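Local coordinates for protein protease 2A (Rhinovirus C, PDB 5X45) that probably cleaves the viral polyprotein, as a chymotrypsin-like cysteine protease that also carries a bound zinc ion, at residues Tyr61-Cys73 with His101-Cys113. Numbering follows the deposited sequence.
With ZN (zinc ion), chain E.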
ATOM      1  N   TYR A  61      -8.853   4.302  -0.781  1.00 28.73           N
ATOM      2  CA  TYR A  61      -9.344   4.474  -2.136  1.00 24.22           C
ATOM      3  C   TYR A  61      -9.508   3.125  -2.838  1.00 26.74           C
ATOM      4  O   TYR A  61      -8.588   2.311  -2.858  1.00 32.13           O
ATOM      5  CB  TYR A  61      -8.391   5.374  -2.925  1.00 24.76           C
ATOM      6  CG  TYR A  61      -8.773   5.509  -4.368  1.00 26.12           C
ATOM      7  CD1 TYR A  61      -9.937   6.172  -4.738  1.00 26.88           C
ATOM      8  CD2 TYR A  61      -7.983   4.959  -5.368  1.00 26.96           C
ATOM      9  CE1 TYR A  61     -10.299   6.291  -6.070  1.00 29.84           C
ATOM     10  CE2 TYR A  61      -8.338   5.072  -6.703  1.00 29.26           C
ATOM     11  CZ  TYR A  61      -9.497   5.738  -7.043  1.00 29.42           C
ATOM     12  OH  TYR A  61      -9.854   5.854  -8.360  1.00 35.89           O
ATOM     13  N   SER A  62     -10.692   2.891  -3.390  1.00 25.43           N
ATOM     14  CA  SER A  62     -10.966   1.720  -4.220  1.00 31.03           C
ATOM     15  C   SER A  62     -11.069   2.141  -5.676  1.00 41.04           C
ATOM     16  O   SER A  62     -12.027   2.834  -6.041  1.00 42.11           O
ATOM     17  CB  SER A  62     -12.268   1.037  -3.790  1.00 33.00           C
ATOM     18  OG  SER A  62     -12.677   0.062  -4.742  1.00 39.40           O
ATOM     19  N   ARG A  63     -10.119   1.717  -6.513  1.00 28.44           N
ATOM     20  CA  ARG A  63     -10.135   2.155  -7.913  1.00 33.31           C
ATOM     21  C   ARG A  63     -11.321   1.555  -8.657  1.00 31.83           C
ATOM     22  O   ARG A  63     -11.978   2.250  -9.432  1.00 36.16           O
ATOM     23  CB  ARG A  63      -8.839   1.806  -8.652  1.00 31.13           C
ATOM     24  CG  ARG A  63      -8.755   2.525  -9.996  1.00 36.82           C
ATOM     25  CD  ARG A  63      -7.507   2.194 -10.776  1.00 60.58           C
ATOM     26  NE  ARG A  63      -7.671   0.960 -11.542  1.00 85.34           N
ATOM     27  CZ  ARG A  63      -7.890   0.913 -12.855  1.00 93.68           C
ATOM     28  NH1 ARG A  63      -7.973   2.033 -13.558  1.00 94.62           N
ATOM     29  NH2 ARG A  63      -8.027  -0.257 -13.465  1.00 95.11           N
ATOM     30  N   SER A  64     -11.604   0.280  -8.395  1.00 31.66           N
ATOM     31  CA  SER A  64     -12.687  -0.435  -9.059  1.00 33.28           C
ATOM     32  C   SER A  64     -14.059   0.175  -8.789  1.00 35.05           C
ATOM     33  O   SER A  64     -14.931   0.134  -9.657  1.00 47.32           O
ATOM     34  CB  SER A  64     -12.692  -1.904  -8.634  1.00 32.99           C
ATOM     35  OG  SER A  64     -12.813  -2.027  -7.230  1.00 46.03           O
ATOM     36  N   LYS A  65     -14.253   0.730  -7.591  1.00 32.74           N
ATOM     37  CA  LYS A  65     -15.508   1.403  -7.237  1.00 34.94           C
ATOM     38  C   LYS A  65     -15.415   2.915  -7.422  1.00 32.26           C
ATOM     39  O   LYS A  65     -16.424   3.611  -7.343  1.00 40.12           O
ATOM     40  CB  LYS A  65     -15.906   1.084  -5.792  1.00 30.81           C
ATOM     41  CG  LYS A  65     -16.179  -0.385  -5.557  1.00 37.74           C
ATOM     42  CD  LYS A  65     -17.353  -0.842  -6.381  1.00 43.27           C
ATOM     43  CE  LYS A  65     -17.760  -2.256  -6.023  1.00 50.85           C
ATOM     44  NZ  LYS A  65     -18.833  -2.739  -6.938  1.00 57.26           N
ATOM     45  N   ASP A  66     -14.197   3.395  -7.677  1.00 42.53           N
ATOM     46  CA  ASP A  66     -13.860   4.821  -7.794  1.00 36.85           C
ATOM     47  C   ASP A  66     -14.429   5.683  -6.655  1.00 34.31           C
ATOM     48  O   ASP A  66     -15.064   6.711  -6.895  1.00 38.13           O
ATOM     49  CB  ASP A  66     -14.329   5.370  -9.143  1.00 34.30           C
ATOM     50  CG  ASP A  66     -13.580   6.641  -9.550  1.00 58.36           C
ATOM     51  OD1 ASP A  66     -12.419   6.813  -9.111  1.00 52.75           O
ATOM     52  OD2 ASP A  66     -14.152   7.469 -10.302  1.00 71.00           O
ATOM     53  N   ARG A  67     -14.189   5.261  -5.420  1.00 29.21           N
ATOM     54  CA  ARG A  67     -14.579   6.039  -4.248  1.00 28.41           C
ATOM     55  C   ARG A  67     -13.777   5.615  -3.034  1.00 26.84           C
ATOM     56  O   ARG A  67     -13.113   4.585  -3.044  1.00 26.34           O
ATOM     57  CB  ARG A  67     -16.076   5.886  -3.959  1.00 29.16           C
ATOM     58  CG  ARG A  67     -16.531   4.438  -3.841  1.00 29.28           C
ATOM     59  CD  ARG A  67     -17.808   4.312  -3.040  1.00 29.77           C
ATOM     60  NE  ARG A  67     -17.572   4.530  -1.618  1.00 28.70           N
ATOM     61  CZ  ARG A  67     -18.431   4.201  -0.657  1.00 31.18           C
ATOM     62  NH1 ARG A  67     -19.589   3.629  -0.960  1.00 30.47           N
ATOM     63  NH2 ARG A  67     -18.129   4.434   0.611  1.00 28.46           N
ATOM     64  N   TYR A  68     -13.863   6.407  -1.978  1.00 28.21           N
ATOM     65  CA  TYR A  68     -13.241   6.051  -0.716  1.00 25.24           C
ATOM     66  C   TYR A  68     -14.190   5.240   0.166  1.00 25.38           C
ATOM     67  O   TYR A  68     -15.407   5.403   0.085  1.00 26.27           O
ATOM     68  CB  TYR A  68     -12.780   7.312   0.010  1.00 24.99           C
ATOM     69  CG  TYR A  68     -11.354   7.664  -0.285  1.00 26.34           C
ATOM     70  CD1 TYR A  68     -10.991   8.224  -1.504  1.00 25.22           C
ATOM     71  CD2 TYR A  68     -10.356   7.412   0.651  1.00 23.83           C
ATOM     72  CE1 TYR A  68      -9.669   8.536  -1.779  1.00 29.95           C
ATOM     73  CE2 TYR A  68      -9.034   7.714   0.386  1.00 23.67           C
ATOM     74  CZ  TYR A  68      -8.694   8.274  -0.829  1.00 29.28           C
ATOM     75  OH  TYR A  68      -7.377   8.578  -1.087  1.00 26.84           O
ATOM     76  N   PHE A  69     -13.620   4.342   0.971  1.00 24.76           N
ATOM     77  CA  PHE A  69     -14.365   3.552   1.957  1.00 30.98           C
ATOM     78  C   PHE A  69     -13.767   3.695   3.341  1.00 29.16           C
ATOM     79  O   PHE A  69     -12.554   3.643   3.487  1.00 33.91           O
ATOM     80  CB  PHE A  69     -14.364   2.065   1.608  1.00 25.28           C
ATOM     81  CG  PHE A  69     -15.235   1.705   0.454  1.00 28.38           C
ATOM     82  CD1 PHE A  69     -16.601   1.516   0.630  1.00 27.29           C
ATOM     83  CD2 PHE A  69     -14.687   1.516  -0.811  1.00 26.14           C
ATOM     84  CE1 PHE A  69     -17.408   1.157  -0.447  1.00 28.37           C
ATOM     85  CE2 PHE A  69     -15.485   1.168  -1.887  1.00 27.30           C
ATOM     86  CZ  PHE A  69     -16.846   0.989  -1.707  1.00 28.40           C
ATOM     87  N   PRO A  70     -14.613   3.807   4.371  1.00 31.36           N
ATOM     88  CA  PRO A  70     -14.103   3.621   5.734  1.00 32.21           C
ATOM     89  C   PRO A  70     -13.637   2.188   5.886  1.00 31.79           C
ATOM     90  O   PRO A  70     -14.152   1.334   5.166  1.00 40.06           O
ATOM     91  CB  PRO A  70     -15.321   3.909   6.616  1.00 27.29           C
ATOM     92  CG  PRO A  70     -16.197   4.776   5.765  1.00 33.05           C
ATOM     93  CD  PRO A  70     -16.014   4.254   4.362  1.00 35.05           C
ATOM     94  N   VAL A  71     -12.673   1.922   6.763  1.00 27.96           N
ATOM     95  CA  VAL A  71     -12.189   0.551   6.939  1.00 29.05           C
ATOM     96  C   VAL A  71     -11.528   0.390   8.304  1.00 30.78           C
ATOM     97  O   VAL A  71     -10.914   1.332   8.814  1.00 26.40           O
ATOM     98  CB  VAL A  71     -11.195   0.165   5.800  1.00 29.89           C
ATOM     99  CG1 VAL A  71      -9.909   0.970   5.899  1.00 30.13           C
ATOM    100  CG2 VAL A  71     -10.908  -1.325   5.795  1.00 26.28           C
ATOM    101  N   GLU A  72     -11.702  -0.781   8.916  1.00 36.07           N
ATOM    102  CA  GLU A  72     -11.034  -1.115  10.179  1.00 42.37           C
ATOM    103  C   GLU A  72     -10.103  -2.305   9.956  1.00 37.07           C
ATOM    104  O   GLU A  72     -10.546  -3.347   9.481  1.00 40.68           O
ATOM    105  CB  GLU A  72     -12.059  -1.445  11.266  1.00 46.91           C
ATOM    106  CG  GLU A  72     -13.120  -0.374  11.454  1.00 60.83           C
ATOM    107  CD  GLU A  72     -14.275  -0.532  10.464  1.00 81.19           C
ATOM    108  OE1 GLU A  72     -14.279  -1.530   9.711  1.00 95.03           O
ATOM    109  OE2 GLU A  72     -15.163   0.347  10.418  1.00 80.74           O
ATOM    110  N   CYS A  73      -8.821  -2.178  10.281  1.00 39.43           N
ATOM    111  CA  CYS A  73      -7.909  -3.285   9.981  1.00 41.88           C
ATOM    112  C   CYS A  73      -7.308  -3.982  11.193  1.00 38.28           C
ATOM    113  O   CYS A  73      -7.231  -3.427  12.283  1.00 47.59           O
ATOM    114  CB  CYS A  73      -6.762  -2.800   9.098  1.00 37.81           C
ATOM    115  SG  CYS A  73      -7.306  -2.085   7.567  1.00 42.69           S
ATOM    116  N   HIS A 101     -14.134  -4.155  -0.257  1.00 52.94           N
ATOM    117  CA  HIS A 101     -14.074  -4.608  -1.631  1.00 55.35           C
ATOM    118  C   HIS A 101     -12.680  -4.447  -2.242  1.00 54.05           C
ATOM    119  O   HIS A 101     -12.014  -3.420  -2.060  1.00 49.61           O
ATOM    120  CB  HIS A 101     -15.079  -3.853  -2.483  1.00 54.13           C
ATOM    121  CG  HIS A 101     -14.982  -4.189  -3.932  1.00 66.68           C
ATOM    122  ND1 HIS A 101     -15.509  -5.348  -4.463  1.00 68.78           N
ATOM    123  CD2 HIS A 101     -14.387  -3.540  -4.958  1.00 74.55           C
ATOM    124  CE1 HIS A 101     -15.264  -5.382  -5.760  1.00 74.61           C
ATOM    125  NE2 HIS A 101     -14.585  -4.299  -6.086  1.00 79.00           N
ATOM    126  N   CYS A 102     -12.240  -5.475  -2.962  1.00 58.19           N
ATOM    127  CA  CYS A 102     -10.965  -5.411  -3.661  1.00 38.36           C
ATOM    128  C   CYS A 102     -10.975  -6.293  -4.905  1.00 47.27           C
ATOM    129  O   CYS A 102     -11.389  -7.447  -4.861  1.00 57.32           O
ATOM    130  CB  CYS A 102      -9.828  -5.817  -2.726  1.00 35.37           C
ATOM    131  SG  CYS A 102      -8.176  -5.648  -3.426  1.00 67.65           S
ATOM    132  N   GLU A 103     -10.517  -5.735  -6.018  1.00 48.27           N
ATOM    133  CA  GLU A 103     -10.428  -6.463  -7.278  1.00 50.56           C
ATOM    134  C   GLU A 103      -9.019  -6.339  -7.833  1.00 48.71           C
ATOM    135  O   GLU A 103      -8.274  -5.450  -7.425  1.00 41.75           O
ATOM    136  CB  GLU A 103     -11.418  -5.912  -8.300  1.00 48.64           C
ATOM    137  CG  GLU A 103     -12.861  -6.205  -8.037  1.00 65.85           C
ATOM    138  CD  GLU A 103     -13.741  -5.536  -9.071  1.00 83.06           C
ATOM    139  OE1 GLU A 103     -13.210  -5.181 -10.148  1.00 85.95           O
ATOM    140  OE2 GLU A 103     -14.955  -5.368  -8.819  1.00 89.76           O
ATOM    141  N   PRO A 104      -8.654  -7.216  -8.784  1.00 60.72           N
ATOM    142  CA  PRO A 104      -7.404  -6.986  -9.512  1.00 55.39           C
ATOM    143  C   PRO A 104      -7.372  -5.583 -10.116  1.00 47.20           C
ATOM    144  O   PRO A 104      -8.342  -5.165 -10.743  1.00 50.84           O
ATOM    145  CB  PRO A 104      -7.431  -8.064 -10.600  1.00 55.35           C
ATOM    146  CG  PRO A 104      -8.217  -9.178  -9.984  1.00 55.79           C
ATOM    147  CD  PRO A 104      -9.262  -8.519  -9.122  1.00 62.03           C
ATOM    148  N   GLY A 105      -6.277  -4.860  -9.908  1.00 45.22           N
ATOM    149  CA  GLY A 105      -6.167  -3.510 -10.427  1.00 44.15           C
ATOM    150  C   GLY A 105      -6.285  -2.438  -9.360  1.00 44.03           C
ATOM    151  O   GLY A 105      -6.072  -1.258  -9.636  1.00 39.06           O
ATOM    152  N   ASP A 106      -6.642  -2.839  -8.144  1.00 37.34           N
ATOM    153  CA  ASP A 106      -6.823  -1.885  -7.053  1.00 40.71           C
ATOM    154  C   ASP A 106      -5.517  -1.638  -6.285  1.00 42.54           C
ATOM    155  O   ASP A 106      -5.465  -0.774  -5.407  1.00 41.05           O
ATOM    156  CB  ASP A 106      -7.922  -2.366  -6.090  1.00 39.66           C
ATOM    157  CG  ASP A 106      -9.322  -2.335  -6.714  1.00 48.87           C
ATOM    158  OD1 ASP A 106      -9.486  -1.762  -7.816  1.00 45.35           O
ATOM    159  OD2 ASP A 106     -10.262  -2.892  -6.102  1.00 53.60           O
ATOM    160  N   CYS A 107      -4.471  -2.399  -6.607  1.00 32.17           N
ATOM    161  CA  CYS A 107      -3.187  -2.273  -5.905  1.00 31.54           C
ATOM    162  C   CYS A 107      -2.604  -0.863  -6.015  1.00 28.98           C
ATOM    163  O   CYS A 107      -2.616  -0.251  -7.085  1.00 30.72           O
ATOM    164  CB  CYS A 107      -2.183  -3.308  -6.430  1.00 31.80           C
ATOM    165  SG  CYS A 107      -2.731  -5.034  -6.225  1.00 58.22           S
ATOM    166  N   GLY A 108      -2.124  -0.342  -4.888  1.00 26.88           N
ATOM    167  CA  GLY A 108      -1.559   0.993  -4.854  1.00 27.86           C
ATOM    168  C   GLY A 108      -2.497   2.021  -4.229  1.00 34.76           C
ATOM    169  O   GLY A 108      -2.061   3.106  -3.837  1.00 32.32           O
ATOM    170  N   GLY A 109      -3.789   1.689  -4.164  1.00 33.53           N
ATOM    171  CA  GLY A 109      -4.781   2.549  -3.546  1.00 25.90           C
ATOM    172  C   GLY A 109      -4.394   2.822  -2.108  1.00 28.13           C
ATOM    173  O   GLY A 109      -3.970   1.917  -1.387  1.00 23.88           O
ATOM    174  N   LYS A 110      -4.514   4.082  -1.703  1.00 23.94           N
ATOM    175  CA  LYS A 110      -4.011   4.521  -0.412  1.00 22.85           C
ATOM    176  C   LYS A 110      -4.929   4.215   0.756  1.00 22.50           C
ATOM    177  O   LYS A 110      -6.143   4.336   0.642  1.00 26.75           O
ATOM    178  CB  LYS A 110      -3.735   6.025  -0.451  1.00 26.49           C
ATOM    179  CG  LYS A 110      -2.563   6.401  -1.337  1.00 28.77           C
ATOM    180  CD  LYS A 110      -2.286   7.883  -1.291  1.00 24.86           C
ATOM    181  CE  LYS A 110      -3.198   8.647  -2.218  1.00 32.29           C
ATOM    182  NZ  LYS A 110      -2.906  10.110  -2.185  1.00 29.52           N
ATOM    183  N   LEU A 111      -4.317   3.854   1.882  1.00 21.72           N
ATOM    184  CA  LEU A 111      -4.992   3.740   3.168  1.00 21.78           C
ATOM    185  C   LEU A 111      -4.552   4.884   4.079  1.00 28.97           C
ATOM    186  O   LEU A 111      -3.362   5.029   4.392  1.00 25.07           O
ATOM    187  CB  LEU A 111      -4.688   2.394   3.827  1.00 21.40           C
ATOM    188  CG  LEU A 111      -5.120   2.227   5.286  1.00 21.84           C
ATOM    189  CD1 LEU A 111      -6.625   2.361   5.414  1.00 32.61           C
ATOM    190  CD2 LEU A 111      -4.673   0.873   5.806  1.00 24.61           C
ATOM    191  N   LEU A 112      -5.521   5.681   4.520  1.00 22.77           N
ATOM    192  CA  LEU A 112      -5.242   6.846   5.355  1.00 26.38           C
ATOM    193  C   LEU A 112      -5.901   6.783   6.720  1.00 27.45           C
ATOM    194  O   LEU A 112      -7.045   6.353   6.859  1.00 29.41           O
ATOM    195  CB  LEU A 112      -5.703   8.132   4.667  1.00 24.25           C
ATOM    196  CG  LEU A 112      -4.971   8.568   3.410  1.00 27.01           C
ATOM    197  CD1 LEU A 112      -5.750   8.125   2.190  1.00 27.43           C
ATOM    198  CD2 LEU A 112      -4.793  10.076   3.441  1.00 25.28           C
ATOM    199  N   CYS A 113      -5.159   7.210   7.730  1.00 28.00           N
ATOM    200  CA  CYS A 113      -5.744   7.540   9.018  1.00 26.63           C
ATOM    201  C   CYS A 113      -5.809   9.065   9.136  1.00 27.95           C
ATOM    202  O   CYS A 113      -5.517   9.778   8.182  1.00 31.68           O
ATOM    203  CB  CYS A 113      -4.927   6.928  10.148  1.00 27.20           C
ATOM    204  SG  CYS A 113      -3.298   7.671  10.328  1.00 46.70           S
TER
HETATM  205 ZN    ZN E 201      -2.903   7.807  12.830  1.00 70.65          ZN
HETATM  206  O   HOH W   1      -7.747   1.066  -5.359  1.00 29.34           O
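Ser64 meets the carboxylate of Asp106 with two donors. Its OG, placed between the backbone N and the carbonyl carbon (chi1 57°), gives a hydrogen bond to Asp106 OD2 at 2.9 Å on the syn lone pair, while Ser64 N reaches Asp106 OD1 at 3.0 Å from above the carboxylate plane. Asp106 OD2 also accepts from Glu103 N, which comes from the other face of the carboxylate, so three bonds hold the rotation of this buried group, at the residue shared by the type II turns 103-106 and 106-109. The imidazole of His101, less well ordered, turns its edge to the serines, with NE2 3.1 Å from Ser64 OG. Lys65, bent at chi2 (-63°), crosses this ring at about a right angle and sets CE over its face in a CH-pi contact, 3.8 Å from the centroid. Arg63 NE makes a weak hydrogen bond to Gly105 O, and a water joins Tyr61 O, Arg63 N and Asp106 O. The Pro-Gly-Asp-Cys-Gly-Gly sequence of residues 104-109 is the one that carries the nucleophile in related 2A proteases; here the hairpin loop between strands 57-62 and 67-76, with Asp66 and Arg67 facing Ser62 in a G1 bulge, is bonded directly to it.

Tyr61 N bonds to Lys110 O at 3.1 Å, linking strands 57-62 and 110-113, the two ends of the strand order in the closed six-stranded antiparallel barrel. Apolar contacts follow: Leu112 CD1 lies at the edge of the Tyr68 ring, and Val71 CG1 meets Leu111 CD1 at 3.6 Å. Tyr68 OH bonds to the carbonyl O of Pro4, and Lys110 NZ to that of Gly3. Cys113 binds the zinc ion, with Cys53, Cys55 and His115. The side chains of Leu111 and Cys73 both touch Leu96 and Phe131 of neighbouring strands 95-98 and 129-133.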